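Local coordinates for protein exported gluconolactonase (Xanthomonas campestris pv. campestris, PDB 3DR2) that probably hydrolyses gluconolactone to gluconate as a calcium-binding six-bladed beta-propeller enzyme of the SMP-30/gluconolactonase family, at residues 173-176 / 177-181; 220-224 / 225-229. All coordinates share one frame; numbering follows the deposited sequence.

Interaction 1: 173-176 / 177-181; sequences RLPP and DGSPL
The loop that joins strands 169-174 and 182-187 of one propeller blade folds back on itself here, and Pro-175 meets Ser-179 and Pro-180 across it. The two arms run nearly opposite ways, yet they are held by packing and not by hydrogen bonds between them. The ring of Pro-175 faces the returning chain: CD lies 3.3 Å from Pro-180 O, and on the same ring CB is 3.6 Å from Gly-178 O. The peptide bond before Pro-180 is cis, and probably helps to bend the returning arm past this ring. Beside it, Leu-174 reaches Ser-179 through one methyl, CD2 lying 3.1 Å from the hydroxyl OG, a close approach for a carbon and an oxygen. With chi1 of Ser-179 at -62°, OG stands beside its own backbone N and is turned toward that methyl. At the strand end of the loop, Leu-174 CB lies 4.2 Å from Leu-181 CD2. At the tip, the backbone N of Asp-177 is buried without a polar partner. Both leucines pack on Val-122 of strand 122-125, and Leu-181 also touches Phe-146 of strand 144-147, while Arg-173 bridges to Asp-141 and bonds Gln-182 at the start of strand 182-187.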
loop_
_atom_site.group_PDB
_atom_site.type_symbol
_atom_site.label_atom_id
_atom_site.label_comp_id
_atom_site.label_asym_id
_atom_site.label_seq_id
_atom_site.Cartn_x
_atom_site.Cartn_y
_atom_site.Cartn_z
ATOM N N ARG A 173 19.303 17.836 14.189
ATOM C CA ARG A 173 18.644 18.387 15.365
ATOM C C ARG A 173 17.962 19.683 14.950
ATOM O O ARG A 173 18.610 20.596 14.434
ATOM C CB ARG A 173 19.641 18.684 16.489
ATOM C CG ARG A 173 19.006 19.412 17.671
ATOM C CD ARG A 173 19.984 19.600 18.819
ATOM N NE ARG A 173 19.366 20.275 19.961
ATOM C CZ ARG A 173 19.226 21.594 20.070
ATOM N NH1 ARG A 173 18.648 22.117 21.143
ATOM N NH2 ARG A 173 19.678 22.392 19.117
ATOM N N LEU A 174 16.652 19.759 15.166
ATOM C CA LEU A 174 15.893 20.952 14.815
ATOM C C LEU A 174 15.560 21.672 16.117
ATOM O O LEU A 174 14.741 21.205 16.904
ATOM C CB LEU A 174 14.598 20.573 14.079
ATOM C CG LEU A 174 13.938 21.647 13.201
ATOM C CD1 LEU A 174 12.558 21.164 12.776
ATOM C CD2 LEU A 174 13.818 22.954 13.944
ATOM N N PRO A 175 16.203 22.825 16.359
ATOM C CA PRO A 175 15.985 23.623 17.568
ATOM C C PRO A 175 14.549 24.116 17.696
ATOM O O PRO A 175 13.890 24.402 16.692
ATOM C CB PRO A 175 16.964 24.786 17.400
ATOM C CG PRO A 175 18.045 24.213 16.545
ATOM C CD PRO A 175 17.249 23.429 15.521
ATOM N N PRO A 176 14.047 24.227 18.936
ATOM C CA PRO A 176 12.683 24.692 19.206
ATOM C C PRO A 176 12.583 26.210 19.056
ATOM O O PRO A 176 11.619 26.727 18.494
ATOM C CB PRO A 176 12.448 24.230 20.634
ATOM C CG PRO A 176 13.806 24.401 21.246
ATOM C CD PRO A 176 14.728 23.846 20.186
ATOM N N ASP A 177 13.580 26.918 19.576
ATOM C CA ASP A 177 13.630 28.377 19.478
ATOM C C ASP A 177 13.725 28.677 17.988
ATOM O O ASP A 177 12.887 28.252 17.195
ATOM C CB ASP A 177 14.886 28.917 20.175
ATOM C CG ASP A 177 14.832 28.768 21.680
ATOM O OD1 ASP A 177 15.897 28.869 22.327
ATOM O OD2 ASP A 177 13.723 28.559 22.220
ATOM N N GLY A 178 14.752 29.420 17.609
ATOM C CA GLY A 178 14.944 29.699 16.204
ATOM C C GLY A 178 15.853 28.580 15.738
ATOM O O GLY A 178 16.795 28.221 16.445
ATOM N N SER A 179 15.576 28.012 14.570
ATOM C CA SER A 179 16.399 26.924 14.054
ATOM C C SER A 179 17.810 27.488 13.792
ATOM O O SER A 179 18.321 28.247 14.612
ATOM C CB SER A 179 15.733 26.360 12.794
ATOM O OG SER A 179 14.450 25.820 13.096
ATOM N N PRO A 180 18.475 27.127 12.680
ATOM C CA PRO A 180 18.180 26.250 11.543
ATOM C C PRO A 180 18.573 24.810 11.844
ATOM O O PRO A 180 19.031 24.498 12.949
ATOM C CB PRO A 180 19.023 26.845 10.412
ATOM C CG PRO A 180 19.249 28.270 10.847
ATOM C CD PRO A 180 19.539 28.073 12.304
ATOM N N LEU A 181 18.394 23.945 10.851
ATOM C CA LEU A 181 18.742 22.539 10.986
ATOM C C LEU A 181 20.218 22.407 11.324
ATOM O O LEU A 181 21.048 23.161 10.819
ATOM C CB LEU A 181 18.474 21.790 9.679
ATOM C CG LEU A 181 17.192 20.969 9.552
ATOM C CD1 LEU A 181 17.202 20.229 8.229
ATOM C CD2 LEU A 181 17.099 19.985 10.709
#

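Interaction 2: 220-224 / 225-229; sequences FAWRD and GALHD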
loop_
_atom_site.group_PDB
_atom_site.type_symbol
_atom_site.label_atom_id
_atom_site.label_comp_id
_atom_site.label_asym_id
_atom_site.label_seq_id
_atom_site.Cartn_x
_atom_site.Cartn_y
_atom_site.Cartn_z
ATOM N N PHE A 220 26.307 7.467 20.629
ATOM C CA PHE A 220 27.057 8.719 20.565
ATOM C C PHE A 220 26.966 9.418 21.909
ATOM O O PHE A 220 26.011 9.219 22.664
ATOM C CB PHE A 220 26.454 9.659 19.525
ATOM C CG PHE A 220 26.666 9.235 18.105
ATOM C CD1 PHE A 220 27.812 9.613 17.417
ATOM C CD2 PHE A 220 25.684 8.514 17.429
ATOM C CE1 PHE A 220 27.977 9.288 16.079
ATOM C CE2 PHE A 220 25.838 8.183 16.089
ATOM C CZ PHE A 220 26.986 8.572 15.407
ATOM N N ALA A 221 27.958 10.248 22.204
ATOM C CA ALA A 221 27.949 11.012 23.437
ATOM C C ALA A 221 27.368 12.372 23.067
ATOM O O ALA A 221 27.861 13.032 22.157
ATOM C CB ALA A 221 29.372 11.179 23.977
ATOM N N TRP A 222 26.305 12.773 23.752
ATOM C CA TRP A 222 25.682 14.067 23.500
ATOM C C TRP A 222 26.136 14.998 24.614
ATOM O O TRP A 222 25.571 15.004 25.705
ATOM C CB TRP A 222 24.152 13.936 23.502
ATOM C CG TRP A 222 23.383 15.243 23.469
ATOM C CD1 TRP A 222 22.326 15.581 24.267
ATOM C CD2 TRP A 222 23.578 16.352 22.575
ATOM N NE1 TRP A 222 21.851 16.823 23.928
ATOM C CE2 TRP A 222 22.597 17.320 22.893
ATOM C CE3 TRP A 222 24.479 16.619 21.538
ATOM C CZ2 TRP A 222 22.492 18.537 22.209
ATOM C CZ3 TRP A 222 24.374 17.834 20.854
ATOM C CH2 TRP A 222 23.386 18.775 21.196
ATOM N N ARG A 223 27.190 15.756 24.347
ATOM C CA ARG A 223 27.713 16.692 25.336
ATOM C C ARG A 223 28.162 17.947 24.610
ATOM O O ARG A 223 28.658 17.881 23.481
ATOM C CB ARG A 223 28.871 16.069 26.118
ATOM C CG ARG A 223 30.098 15.715 25.303
ATOM C CD ARG A 223 31.264 15.398 26.235
ATOM N NE ARG A 223 32.509 15.179 25.507
ATOM C CZ ARG A 223 32.747 14.116 24.747
ATOM N NH1 ARG A 223 31.821 13.173 24.619
ATOM N NH2 ARG A 223 33.905 13.990 24.114
ATOM N N ASP A 224 27.997 19.089 25.270
ATOM C CA ASP A 224 28.321 20.367 24.662
ATOM C C ASP A 224 27.286 20.562 23.564
ATOM O O ASP A 224 26.103 20.301 23.775
ATOM C CB ASP A 224 29.732 20.364 24.076
ATOM C CG ASP A 224 30.789 20.643 25.120
ATOM O OD1 ASP A 224 30.950 19.820 26.048
ATOM O OD2 ASP A 224 31.454 21.696 25.015
ATOM N N GLY A 225 27.715 21.005 22.391
ATOM C CA GLY A 225 26.758 21.203 21.321
ATOM C C GLY A 225 26.937 20.211 20.197
ATOM O O GLY A 225 26.615 20.506 19.048
ATOM N N ALA A 226 27.448 19.026 20.515
ATOM C CA ALA A 226 27.663 18.033 19.477
ATOM C C ALA A 226 27.682 16.596 19.973
ATOM O O ALA A 226 27.657 16.329 21.175
ATOM C CB ALA A 226 28.964 18.336 18.735
ATOM N N LEU A 227 27.714 15.679 19.013
ATOM C CA LEU A 227 27.768 14.253 19.286
ATOM C C LEU A 227 29.239 13.870 19.250
ATOM O O LEU A 227 29.966 14.247 18.330
ATOM C CB LEU A 227 26.988 13.479 18.221
ATOM C CG LEU A 227 25.484 13.776 18.189
ATOM C CD1 LEU A 227 24.828 13.027 17.038
ATOM C CD2 LEU A 227 24.863 13.387 19.521
ATOM N N HIS A 228 29.673 13.127 20.257
ATOM C CA HIS A 228 31.063 12.710 20.348
ATOM C C HIS A 228 31.170 11.212 20.584
ATOM O O HIS A 228 30.166 10.517 20.734
ATOM C CB HIS A 228 31.753 13.445 21.505
ATOM C CG HIS A 228 31.844 14.929 21.321
ATOM N ND1 HIS A 228 32.720 15.517 20.433
ATOM C CD2 HIS A 228 31.167 15.944 21.909
ATOM C CE1 HIS A 228 32.578 16.831 20.482
ATOM N NE2 HIS A 228 31.642 17.116 21.368
ATOM N N ASP A 229 32.411 10.736 20.607
ATOM C CA ASP A 229 32.741 9.340 20.862
ATOM C C ASP A 229 31.818 8.286 20.259
ATOM O O ASP A 229 31.172 7.523 20.975
ATOM C CB ASP A 229 32.855 9.131 22.369
ATOM C CG ASP A 229 33.681 10.216 23.039
ATOM O OD1 ASP A 229 34.771 10.536 22.517
ATOM O OD2 ASP A 229 33.244 10.747 24.081
#
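Ala-221 and His-228 form the hydrogen-bonded pair at the heart of this hairpin: Ala-221 N gives a nearly straight bond to His-228 O (2.7 Å), and His-228 N returns one to Ala-221 O (2.6 Å). Nearer the turn, Arg-223 N bonds Ala-226 O at 3.3 Å, and the reverse bond from Ala-226 N to Arg-223 O is weak. The charged contact lies on the face carrying Ala-221, Arg-223 and His-228. Arg-223 NH1 makes a salt bridge to Asp-229 OD2 (2.9 Å), coming from above the carboxylate plane, and NH2 adds a weak bond to the same oxygen. The extended arginine chain, leaving with CG between N and the carbonyl carbon (chi1 63°), runs back over His-228; the imidazole CG sits 3.4 Å above the guanidinium plane, near its rim, with the two planes 36° apart. Apolar packing fills the other face, where Leu-227 is wedged between two aromatic residues: its CD2 lies 3.8 Å from Trp-222 CE3, and its CB is 4.0 Å from Phe-220 CD1. Arg-223 to Ala-226 form a type II' turn, and this two-residue connection closes a beta hairpin made by the third and fourth strands of a four-stranded antiparallel propeller blade, 226-234 lying at its edge.

How the interactions relate
Both interactions are surface contacts at connections between the third and fourth strands of four-stranded sheets, and their centres lie about 17 Å apart. Interaction 1 is a longer, proline-rich loop closed by ring and methyl packing, whereas interaction 2 is a tight hairpin with backbone pairing and a salt bridge. Each has an apolar side turned to the protein: the leucines of 173-181 pack toward strand 122-125, and Trp-222 and Leu-227 pack toward strand 182-187. The two meet directly where Arg-173 NE lies 4.2 Å from Trp-222 CZ2. Met-184 touches Arg-173, Trp-222 and Leu-227, and thus links the two blades.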